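Local atomic coordinates of gentamicin resistance protein (Enterococcus gallinarum, PDB entry 3TDV), a protein that acts as an aminoglycoside 2'-phosphotransferase, a kinase preferring GTP over ATP that probably inactivates gentamicin and related antibiotics by phosphorylation. Residues A138-T143 against D221-D226; D200-N205 against T214-F219; Q3-Y8 against R32-L37. All coordinates share one frame; numbering follows the deposited sequence.

Contact 1. Residues A138-T143 against D221-D226; sequences AGVPVT and DAAISD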
loop_
_atom_site.group_PDB
_atom_site.type_symbol
_atom_site.label_atom_id
_atom_site.label_comp_id
_atom_site.label_asym_id
_atom_site.label_seq_id
_atom_site.Cartn_x
_atom_site.Cartn_y
_atom_site.Cartn_z
ATOM N N ALA A 138 -14.747 7.547 -10.610
ATOM C CA ALA A 138 -14.817 7.847 -9.182
ATOM C C ALA A 138 -13.482 8.401 -8.697
ATOM O O ALA A 138 -13.165 8.341 -7.500
ATOM C CB ALA A 138 -15.198 6.607 -8.387
ATOM N N GLY A 139 -12.698 8.912 -9.638
ATOM C CA GLY A 139 -11.474 9.622 -9.327
ATOM C C GLY A 139 -10.239 8.779 -9.082
ATOM O O GLY A 139 -9.228 9.310 -8.614
ATOM N N VAL A 140 -10.279 7.485 -9.391
ATOM C CA VAL A 140 -9.055 6.683 -9.279
ATOM C C VAL A 140 -8.123 7.042 -10.429
ATOM O O VAL A 140 -8.528 6.964 -11.599
ATOM C CB VAL A 140 -9.325 5.171 -9.325
ATOM C CG1 VAL A 140 -8.011 4.398 -9.146
ATOM C CG2 VAL A 140 -10.309 4.779 -8.247
ATOM N N PRO A 141 -6.875 7.439 -10.106
ATOM C CA PRO A 141 -5.917 7.837 -11.154
ATOM C C PRO A 141 -5.437 6.660 -12.019
ATOM O O PRO A 141 -5.347 5.521 -11.520
ATOM C CB PRO A 141 -4.739 8.434 -10.361
ATOM C CG PRO A 141 -4.876 7.888 -8.955
ATOM C CD PRO A 141 -6.337 7.592 -8.739
ATOM N N VAL A 142 -5.139 6.929 -13.294
ATOM C CA VAL A 142 -4.543 5.919 -14.178
ATOM C C VAL A 142 -3.030 6.074 -14.134
ATOM O O VAL A 142 -2.506 7.142 -14.444
ATOM C CB VAL A 142 -5.001 6.103 -15.638
ATOM C CG1 VAL A 142 -4.412 4.997 -16.549
ATOM C CG2 VAL A 142 -6.516 6.129 -15.708
ATOM N N THR A 143 -2.317 5.024 -13.750
ATOM C CA THR A 143 -0.873 5.144 -13.613
ATOM C C THR A 143 -0.177 4.680 -14.886
ATOM O O THR A 143 -0.262 3.505 -15.238
ATOM C CB THR A 143 -0.360 4.358 -12.381
ATOM O OG1 THR A 143 -0.990 4.888 -11.209
ATOM C CG2 THR A 143 1.162 4.502 -12.223
ATOM N N ASP A 221 -3.644 4.743 -2.087
ATOM C CA ASP A 221 -2.880 4.637 -3.328
ATOM C C ASP A 221 -3.638 3.891 -4.402
ATOM O O ASP A 221 -3.046 3.465 -5.397
ATOM C CB ASP A 221 -1.547 3.927 -3.074
ATOM C CG ASP A 221 -0.534 4.825 -2.400
ATOM O OD1 ASP A 221 -0.199 5.895 -2.972
ATOM O OD2 ASP A 221 -0.069 4.457 -1.294
ATOM N N ALA A 222 -4.939 3.696 -4.207
ATOM C CA ALA A 222 -5.697 2.948 -5.213
ATOM C C ALA A 222 -5.522 3.624 -6.576
ATOM O O ALA A 222 -5.638 4.832 -6.684
ATOM C CB ALA A 222 -7.176 2.837 -4.834
ATOM N N ALA A 223 -5.250 2.824 -7.602
ATOM C CA ALA A 223 -5.015 3.329 -8.953
ATOM C C ALA A 223 -5.311 2.260 -10.015
ATOM O O ALA A 223 -5.484 1.074 -9.691
ATOM C CB ALA A 223 -3.586 3.833 -9.096
ATOM N N ILE A 224 -5.379 2.695 -11.273
ATOM C CA ILE A 224 -5.383 1.788 -12.416
ATOM C C ILE A 224 -3.946 1.599 -12.883
ATOM O O ILE A 224 -3.287 2.563 -13.307
ATOM C CB ILE A 224 -6.210 2.345 -13.601
ATOM C CG1 ILE A 224 -7.563 2.878 -13.104
ATOM C CG2 ILE A 224 -6.422 1.250 -14.656
ATOM C CD1 ILE A 224 -8.539 1.787 -12.696
ATOM N N SER A 225 -3.459 0.361 -12.818
ATOM C CA SER A 225 -2.065 0.070 -13.161
ATOM C C SER A 225 -1.900 -1.416 -13.518
ATOM O O SER A 225 -2.870 -2.101 -13.878
ATOM C CB SER A 225 -1.172 0.450 -11.970
ATOM O OG SER A 225 0.205 0.509 -12.301
ATOM N N ASP A 226 -0.675 -1.911 -13.407
ATOM C CA ASP A 226 -0.377 -3.330 -13.658
ATOM C C ASP A 226 -0.747 -4.114 -12.393
ATOM O O ASP A 226 -0.176 -3.866 -11.320
ATOM C CB ASP A 226 1.126 -3.479 -13.956
ATOM C CG ASP A 226 1.544 -4.911 -14.319
ATOM O OD1 ASP A 226 0.778 -5.876 -14.088
ATOM O OD2 ASP A 226 2.676 -5.059 -14.828
#

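Contact 2. Residues D200-N205 against T214-F219; sequences DHFLTN and TGIIDF. With MG (magnesium ion), chain D; MG (magnesium ion), chain E; GDP (guanosine-5'-diphosphate), chain C.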
loop_
_atom_site.group_PDB
_atom_site.type_symbol
_atom_site.label_atom_id
_atom_site.label_comp_id
_atom_site.label_asym_id
_atom_site.label_seq_id
_atom_site.Cartn_x
_atom_site.Cartn_y
_atom_site.Cartn_z
ATOM N N ASP A 200 0.990 -4.155 7.104
ATOM C CA ASP A 200 0.602 -3.174 8.119
ATOM C C ASP A 200 -0.801 -2.620 7.833
ATOM O O ASP A 200 -1.287 -1.762 8.559
ATOM C CB ASP A 200 1.621 -2.059 8.167
ATOM C CG ASP A 200 1.954 -1.536 6.790
ATOM O OD1 ASP A 200 1.017 -1.407 5.968
ATOM O OD2 ASP A 200 3.153 -1.284 6.513
ATOM N N HIS A 201 -1.425 -3.099 6.755
ATOM C CA HIS A 201 -2.821 -2.797 6.460
ATOM C C HIS A 201 -3.658 -4.087 6.485
ATOM O O HIS A 201 -4.823 -4.092 6.060
ATOM C CB HIS A 201 -2.981 -2.072 5.102
ATOM C CG HIS A 201 -2.263 -0.760 5.025
ATOM N ND1 HIS A 201 -1.437 -0.423 3.969
ATOM C CD2 HIS A 201 -2.233 0.299 5.874
ATOM C CE1 HIS A 201 -0.943 0.783 4.168
ATOM N NE2 HIS A 201 -1.408 1.255 5.320
ATOM N N PHE A 202 -3.075 -5.184 6.973
ATOM C CA PHE A 202 -3.857 -6.414 7.130
ATOM C C PHE A 202 -4.325 -6.561 8.572
ATOM O O PHE A 202 -3.498 -6.570 9.507
ATOM C CB PHE A 202 -3.083 -7.657 6.691
ATOM C CG PHE A 202 -2.532 -7.576 5.288
ATOM C CD1 PHE A 202 -3.030 -6.656 4.377
ATOM C CD2 PHE A 202 -1.508 -8.430 4.887
ATOM C CE1 PHE A 202 -2.520 -6.583 3.090
ATOM C CE2 PHE A 202 -0.982 -8.358 3.605
ATOM C CZ PHE A 202 -1.489 -7.434 2.705
ATOM N N LEU A 203 -5.652 -6.642 8.734
ATOM C CA LEU A 203 -6.277 -6.905 10.026
ATOM C C LEU A 203 -6.609 -8.389 10.160
ATOM O O LEU A 203 -7.390 -8.935 9.370
ATOM C CB LEU A 203 -7.537 -6.065 10.182
ATOM C CG LEU A 203 -7.207 -4.667 10.693
ATOM C CD1 LEU A 203 -6.243 -4.784 11.886
ATOM C CD2 LEU A 203 -6.609 -3.804 9.586
ATOM N N THR A 204 -6.020 -9.046 11.160
ATOM C CA THR A 204 -6.094 -10.510 11.263
ATOM C C THR A 204 -6.770 -10.992 12.556
ATOM O O THR A 204 -6.930 -10.225 13.513
ATOM C CB THR A 204 -4.692 -11.135 11.156
ATOM O OG1 THR A 204 -3.784 -10.424 12.011
ATOM C CG2 THR A 204 -4.170 -11.061 9.722
ATOM N N ASN A 205 -7.141 -12.274 12.572
ATOM C CA ASN A 205 -7.881 -12.883 13.676
ATOM C C ASN A 205 -7.655 -14.397 13.772
ATOM O O ASN A 205 -8.103 -15.160 12.909
ATOM C CB ASN A 205 -9.375 -12.620 13.510
ATOM C CG ASN A 205 -10.204 -13.213 14.639
ATOM O OD1 ASN A 205 -9.674 -13.599 15.700
ATOM N ND2 ASN A 205 -11.520 -13.285 14.422
ATOM N N THR A 214 -9.455 -10.443 8.512
ATOM C CA THR A 214 -10.670 -9.722 8.867
ATOM C C THR A 214 -10.915 -8.510 7.940
ATOM O O THR A 214 -12.058 -8.236 7.516
ATOM C CB THR A 214 -10.583 -9.206 10.317
ATOM O OG1 THR A 214 -9.958 -10.194 11.152
ATOM C CG2 THR A 214 -11.980 -8.875 10.839
ATOM N N GLY A 215 -9.850 -7.771 7.636
ATOM C CA GLY A 215 -9.988 -6.693 6.687
ATOM C C GLY A 215 -8.707 -6.084 6.174
ATOM O O GLY A 215 -7.574 -6.536 6.476
ATOM N N ILE A 216 -8.911 -5.033 5.382
ATOM C CA ILE A 216 -7.832 -4.295 4.758
ATOM C C ILE A 216 -8.160 -2.796 4.754
ATOM O O ILE A 216 -9.297 -2.381 4.465
ATOM C CB ILE A 216 -7.595 -4.822 3.345
ATOM C CG1 ILE A 216 -7.099 -6.274 3.430
ATOM C CG2 ILE A 216 -6.574 -3.946 2.624
ATOM C CD1 ILE A 216 -7.054 -6.970 2.107
ATOM N N ILE A 217 -7.149 -1.994 5.082
ATOM C CA ILE A 217 -7.313 -0.553 5.265
ATOM C C ILE A 217 -6.402 0.225 4.334
ATOM O O ILE A 217 -5.639 -0.363 3.544
ATOM C CB ILE A 217 -6.958 -0.130 6.696
ATOM C CG1 ILE A 217 -5.565 -0.648 7.060
ATOM C CG2 ILE A 217 -8.011 -0.638 7.700
ATOM C CD1 ILE A 217 -5.040 -0.146 8.397
ATOM N N ASP A 218 -6.472 1.553 4.456
ATOM C CA ASP A 218 -5.624 2.448 3.688
ATOM C C ASP A 218 -5.692 2.216 2.186
ATOM O O ASP A 218 -4.760 1.647 1.603
ATOM C CB ASP A 218 -4.145 2.370 4.119
ATOM C CG ASP A 218 -3.333 3.553 3.560
ATOM O OD1 ASP A 218 -3.939 4.357 2.806
ATOM O OD2 ASP A 218 -2.127 3.704 3.870
ATOM N N PHE A 219 -6.759 2.690 1.547
ATOM C CA PHE A 219 -6.854 2.584 0.088
ATOM C C PHE A 219 -6.320 3.846 -0.607
ATOM O O PHE A 219 -6.651 4.096 -1.770
ATOM C CB PHE A 219 -8.303 2.303 -0.346
ATOM C CG PHE A 219 -8.724 0.850 -0.196
ATOM C CD1 PHE A 219 -8.996 0.074 -1.323
ATOM C CD2 PHE A 219 -8.857 0.273 1.061
ATOM C CE1 PHE A 219 -9.382 -1.248 -1.191
ATOM C CE2 PHE A 219 -9.241 -1.033 1.195
ATOM C CZ PHE A 219 -9.505 -1.805 0.074
HETATM MG MG MG D . -0.940 3.414 5.568
HETATM MG MG MG E . -2.366 5.874 2.590
HETATM P PB GDP C . -1.455 6.410 5.901
HETATM O O1B GDP C . -0.903 7.800 6.106
HETATM O O2B GDP C . -0.292 5.449 6.084
HETATM O O3B GDP C . -2.083 6.307 4.523
HETATM O O3A GDP C . -2.581 6.145 7.040
HETATM P PA GDP C . -3.370 4.749 7.217
HETATM O O1A GDP C . -4.721 4.743 6.524
HETATM O O2A GDP C . -2.580 3.509 6.863
HETATM O "O5'" GDP C . -3.561 4.735 8.813
HETATM C "C5'" GDP C . -2.346 4.860 9.558
HETATM C "C4'" GDP C . -2.314 3.793 10.622
HETATM O "O4'" GDP C . -3.460 3.904 11.480
HETATM C "C3'" GDP C . -2.403 2.373 10.064
HETATM O "O3'" GDP C . -1.135 1.899 9.584
HETATM C "C2'" GDP C . -2.928 1.602 11.258
HETATM O "O2'" GDP C . -1.885 1.322 12.202
HETATM C "C1'" GDP C . -3.871 2.594 11.907
HETATM N N9 GDP C . -5.271 2.280 11.494
HETATM C C8 GDP C . -6.046 2.922 10.588
HETATM N N7 GDP C . -7.271 2.334 10.463
HETATM C C5 GDP C . -7.292 1.273 11.295
HETATM C C6 GDP C . -8.273 0.228 11.690
HETATM O O6 GDP C . -9.421 0.192 11.181
HETATM N N1 GDP C . -7.891 -0.677 12.605
HETATM C C2 GDP C . -6.664 -0.651 13.180
HETATM N N2 GDP C . -6.331 -1.596 14.104
HETATM N N3 GDP C . -5.727 0.286 12.875
HETATM C C4 GDP C . -5.977 1.251 11.964
HETATM O O HOH W 1 0.703 3.188 4.267
HETATM O O HOH W 2 0.511 2.904 6.991
HETATM O O HOH W 3 -0.353 6.456 2.396
HETATM O O HOH W 4 -1.649 4.425 1.234
HETATM O O HOH W 5 -3.425 7.471 2.033
#

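Contact 3. Residues Q3-Y8 against R32-L37; sequences QNKLHY and RNYAIL. With GDP (guanosine-5'-diphosphate), chain C.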
loop_
_atom_site.group_PDB
_atom_site.type_symbol
_atom_site.label_atom_id
_atom_site.label_comp_id
_atom_site.label_asym_id
_atom_site.label_seq_id
_atom_site.Cartn_x
_atom_site.Cartn_y
_atom_site.Cartn_z
ATOM N N GLN A 3 -3.326 19.080 14.690
ATOM C CA GLN A 3 -2.108 19.290 15.479
ATOM C C GLN A 3 -2.027 18.348 16.704
ATOM O O GLN A 3 -1.716 17.159 16.566
ATOM C CB GLN A 3 -1.996 20.766 15.901
ATOM N N ASN A 4 -2.300 18.884 17.893
ATOM C CA ASN A 4 -2.317 18.086 19.120
ATOM C C ASN A 4 -3.680 17.416 19.346
ATOM O O ASN A 4 -4.550 17.451 18.464
ATOM C CB ASN A 4 -1.895 18.929 20.332
ATOM C CG ASN A 4 -2.715 20.210 20.476
ATOM O OD1 ASN A 4 -3.893 20.256 20.109
ATOM N ND2 ASN A 4 -2.089 21.260 21.012
ATOM N N LYS A 5 -3.872 16.815 20.516
ATOM C CA LYS A 5 -5.031 15.941 20.728
ATOM C C LYS A 5 -6.350 16.665 20.933
ATOM O O LYS A 5 -7.370 16.282 20.342
ATOM C CB LYS A 5 -4.782 14.970 21.884
ATOM C CG LYS A 5 -4.160 13.670 21.419
ATOM C CD LYS A 5 -4.943 13.125 20.232
ATOM C CE LYS A 5 -4.043 12.878 19.041
ATOM N NZ LYS A 5 -3.160 11.704 19.282
ATOM N N LEU A 6 -6.333 17.694 21.778
ATOM C CA LEU A 6 -7.520 18.506 21.985
ATOM C C LEU A 6 -7.962 19.095 20.649
ATOM O O LEU A 6 -9.157 19.285 20.401
ATOM C CB LEU A 6 -7.242 19.625 22.994
ATOM C CG LEU A 6 -8.397 20.595 23.267
ATOM C CD1 LEU A 6 -9.692 19.824 23.500
ATOM C CD2 LEU A 6 -8.092 21.502 24.449
ATOM N N HIS A 7 -6.994 19.354 19.778
ATOM C CA HIS A 7 -7.298 19.986 18.503
ATOM C C HIS A 7 -8.090 19.088 17.543
ATOM O O HIS A 7 -8.993 19.566 16.849
ATOM C CB HIS A 7 -6.032 20.497 17.819
ATOM C CG HIS A 7 -6.276 20.997 16.433
ATOM N ND1 HIS A 7 -5.538 20.581 15.348
ATOM C CD2 HIS A 7 -7.208 21.856 15.950
ATOM C CE1 HIS A 7 -5.990 21.179 14.259
ATOM N NE2 HIS A 7 -7.007 21.953 14.595
ATOM N N TYR A 8 -7.758 17.802 17.486
ATOM C CA TYR A 8 -8.539 16.876 16.668
ATOM C C TYR A 8 -9.867 16.614 17.347
ATOM O O TYR A 8 -10.929 16.609 16.718
ATOM C CB TYR A 8 -7.804 15.545 16.491
ATOM C CG TYR A 8 -6.596 15.618 15.581
ATOM C CD1 TYR A 8 -6.727 15.978 14.250
ATOM C CD2 TYR A 8 -5.326 15.304 16.056
ATOM C CE1 TYR A 8 -5.612 16.044 13.412
ATOM C CE2 TYR A 8 -4.224 15.356 15.234
ATOM C CZ TYR A 8 -4.370 15.729 13.911
ATOM O OH TYR A 8 -3.261 15.782 13.091
ATOM N N ARG A 32 0.661 9.783 4.931
ATOM C CA ARG A 32 -0.458 10.587 4.454
ATOM C C ARG A 32 -1.441 10.954 5.559
ATOM O O ARG A 32 -2.105 11.994 5.480
ATOM C CB ARG A 32 -1.188 9.874 3.315
ATOM C CG ARG A 32 -0.283 9.480 2.167
ATOM C CD ARG A 32 0.067 10.700 1.308
ATOM N NE ARG A 32 0.815 10.325 0.109
ATOM C CZ ARG A 32 2.145 10.294 0.032
ATOM N NH1 ARG A 32 2.887 10.626 1.085
ATOM N NH2 ARG A 32 2.730 9.936 -1.102
ATOM N N ASN A 33 -1.539 10.117 6.587
ATOM C CA ASN A 33 -2.601 10.294 7.574
ATOM C C ASN A 33 -2.221 10.069 9.026
ATOM O O ASN A 33 -1.234 9.405 9.339
ATOM C CB ASN A 33 -3.796 9.414 7.228
ATOM C CG ASN A 33 -4.422 9.786 5.903
ATOM O OD1 ASN A 33 -5.413 10.513 5.858
ATOM N ND2 ASN A 33 -3.856 9.273 4.812
ATOM N N TYR A 34 -3.034 10.650 9.901
ATOM C CA TYR A 34 -2.952 10.434 11.344
ATOM C C TYR A 34 -4.308 9.974 11.851
ATOM O O TYR A 34 -5.325 10.660 11.655
ATOM C CB TYR A 34 -2.601 11.719 12.066
ATOM C CG TYR A 34 -2.171 11.489 13.488
ATOM C CD1 TYR A 34 -0.853 11.177 13.785
ATOM C CD2 TYR A 34 -3.073 11.595 14.534
ATOM C CE1 TYR A 34 -0.438 10.975 15.077
ATOM C CE2 TYR A 34 -2.671 11.389 15.842
ATOM C CZ TYR A 34 -1.347 11.075 16.104
ATOM O OH TYR A 34 -0.909 10.864 17.397
ATOM N N ALA A 35 -4.310 8.835 12.531
ATOM C CA ALA A 35 -5.547 8.192 12.923
ATOM C C ALA A 35 -5.644 8.123 14.448
ATOM O O ALA A 35 -4.683 7.758 15.131
ATOM C CB ALA A 35 -5.623 6.805 12.309
ATOM N N ILE A 36 -6.801 8.505 14.977
ATOM C CA ILE A 36 -7.074 8.305 16.394
ATOM C C ILE A 36 -8.234 7.346 16.560
ATOM O O ILE A 36 -8.956 7.027 15.600
ATOM C CB ILE A 36 -7.403 9.624 17.142
ATOM C CG1 ILE A 36 -8.625 10.301 16.515
ATOM C CG2 ILE A 36 -6.196 10.529 17.174
ATOM C CD1 ILE A 36 -9.074 11.557 17.218
ATOM N N LEU A 37 -8.408 6.883 17.790
ATOM C CA LEU A 37 -9.426 5.894 18.104
ATOM C C LEU A 37 -10.296 6.499 19.191
ATOM O O LEU A 37 -9.788 6.864 20.266
ATOM C CB LEU A 37 -8.772 4.608 18.616
ATOM C CG LEU A 37 -9.763 3.472 18.845
ATOM C CD1 LEU A 37 -10.473 3.179 17.534
ATOM C CD2 LEU A 37 -9.081 2.211 19.414
HETATM P PB GDP C . -1.455 6.410 5.901
HETATM O O1B GDP C . -0.903 7.800 6.106
HETATM O O2B GDP C . -0.292 5.449 6.084
HETATM O O3B GDP C . -2.083 6.307 4.523
HETATM O O3A GDP C . -2.581 6.145 7.040
HETATM P PA GDP C . -3.370 4.749 7.217
HETATM O O1A GDP C . -4.721 4.743 6.524
HETATM O O2A GDP C . -2.580 3.509 6.863
HETATM O "O5'" GDP C . -3.561 4.735 8.813
HETATM C "C5'" GDP C . -2.346 4.860 9.558
HETATM C "C4'" GDP C . -2.314 3.793 10.622
HETATM O "O4'" GDP C . -3.460 3.904 11.480
HETATM C "C3'" GDP C . -2.403 2.373 10.064
HETATM O "O3'" GDP C . -1.135 1.899 9.584
HETATM C "C2'" GDP C . -2.928 1.602 11.258
HETATM O "O2'" GDP C . -1.885 1.322 12.202
HETATM C "C1'" GDP C . -3.871 2.594 11.907
HETATM N N9 GDP C . -5.271 2.280 11.494
HETATM C C8 GDP C . -6.046 2.922 10.588
HETATM N N7 GDP C . -7.271 2.334 10.463
HETATM C C5 GDP C . -7.292 1.273 11.295
HETATM C C6 GDP C . -8.273 0.228 11.690
HETATM O O6 GDP C . -9.421 0.192 11.181
HETATM N N1 GDP C . -7.891 -0.677 12.605
HETATM C C2 GDP C . -6.664 -0.651 13.180
HETATM N N2 GDP C . -6.331 -1.596 14.104
HETATM N N3 GDP C . -5.727 0.286 12.875
HETATM C C4 GDP C . -5.977 1.251 11.964
#

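Contact 1. Residues A138-T143 against D221-D226
The apolar centre of the contact is V140 against I224, with CG1 of V140 lying 4.3 Å from CG1 of I224. With chi1 at -178°, CG1 of V140 stands anti to the backbone N and reaches in beside O of A222. CG2 of V142 also comes to 4.3 Å from CG1 of I224, although the CB of V142 points off the other segment. Beside this cluster the ring of P141 leans on segment 221-226: its CD is 3.5 Å from O of A222, and its CG is 4.3 Å from CB of A223.

Next outward come the backbones, which join at I224. N of I224 donates to O of P141 at 2.8 Å, with an N-H...O angle of 171°. O of I224 in turn accepts from N of T143 at 2.7 Å, and this bond is equally straight. The backbone N and O of I224 are thus used to hold the residues flanking V142, which gives a single beta bridge between V142 and I224 where the touching parts run 37° apart. T143 makes the polar edge. Its OG1 rests 3.5 Å from CB of A223, and its CB lies 3.9 Å from OG of S225, a packing contact.

The bridge ties two loops together. Segment 138-143 leaves helix 132-136 through a Schellman motif with G139 as C-prime residue and leads to helix 145-159, while A223 and S225 bond on through their backbones to I193 and R191. Helix 50-66 lies against V140, P141 and A222, its K58 donating to O of A222; helix 132-136 packs on I224, and L145 of helix 145-159 touches S225.

Contact 2. Residues D200-N205 against T214-F219
The imidazole of H201 is sandwiched between two aspartates. CB of D218 sits over one face, 3.4 Å from the ring centroid, a CH-pi contact; OD1 of D200, itself hydrogen-bonded to S198, lies over the centre of the other. At the edge, near the ring plane, are water 1 and O2A of GDP. The carboxylate of D218 stands almost perpendicular to the ring, at 87°, and both groups turn to the same magnesium ion: NE2 of H201 binds it at 2.2 Å and OD2 of D218 at 2.1 Å. OD2 also reaches the second magnesium ion, where OD1 is the closer ligand at 2.2 Å. ND1 of H201 is hydrogen-bonded to O of D196, which fixes the rotation of the ring.

Away from the metals, N of L203 is hydrogen-bonded to O of G215 at 3.0 Å, and O of L203 accepts from N of both T214 and G215, a classic beta bulge. CD2 of L203 meets CG2 of I217 at 3.9 Å, against one face of the guanine.

This antiparallel hairpin, with H201 just before and D218 just after its strands, carries part of the nucleotide-metal site of the protein kinase-like fold; D218-F219-G220 probably corresponds to the kinase DFG motif.

Contact 3. Residues Q3-Y8 against R32-L37
K5 and Y8, one helical turn apart, carry the helix onto Y34 and I36 of the strand. Ahead of them, N of Q3 donates to ND1 of H7 at 2.8 Å, lying in the plane of that ring. N4 is the N-cap of helix 5-15, its OD1 accepting from N of H7 at 3.2 Å.

K5 then swings its bent chain toward the strand. Its NZ approaches Y34 at the edge of the ring and donates to OH of Y34 at 3.1 Å. The same hydroxyl is hydrogen-bonded to OG of S26 on the adjoining strand 24-29, so two partners hold it. CE of K5 slides along I36, 3.7 Å from its CG2.

At Y8 the helix turns an aromatic ring inward. The planes of Y8 and Y34 differ by just 10°, but the rings are slid apart and barely overlap, with centroids 5.8 Å from each other. The touch is therefore carbon against carbon, CE2 of Y8 to CD2 of Y34 at 4.0 Å. Y34 reaches it because its CG is anti to the backbone N (chi1 -166°), which extends the ring out from the strand. CB of Y8 also packs on CD1 of I36 at 4.2 Å, and the Y8 ring meets that of F46 on strand 42-47.

Y34 and I36 face the helix, whereas CB of A35 on the other side of the strand lies near O4' of GDP. Further back, N of R32 donates to O1B of the GDP beta-phosphate at 2.8 Å. The start of helix 5-15 thus packs on the face of the N-terminal antiparallel sheet turned away from GDP, and the turn between strands 24-29 and 33-38 cradles the phosphates, as the glycine-rich loop does in protein kinases.

In the fold
Along the chain contact 3 closes first, laying helix 5-15 on the N-terminal five-stranded sheet, and both other contacts follow. Segment 138-143 opens contact 1, contact 2 comes next, and 221-226 then completes contact 1, one residue after 214-219. The centres of contacts 1 and 2 lie about 20 Å apart, as do those of contacts 2 and 3, with about 27 Å between contacts 1 and 3. Contacts 2 and 3 reach GDP from the two lobes of the kinase-like fold, the hairpin supplying metal ligands and the turn before the strand the backbone amide of R32. Contact 1 joins the loop following the metal-binding residues to 138-143, beside helix 50-66, whose Q51 and E55 bind another magnesium ion.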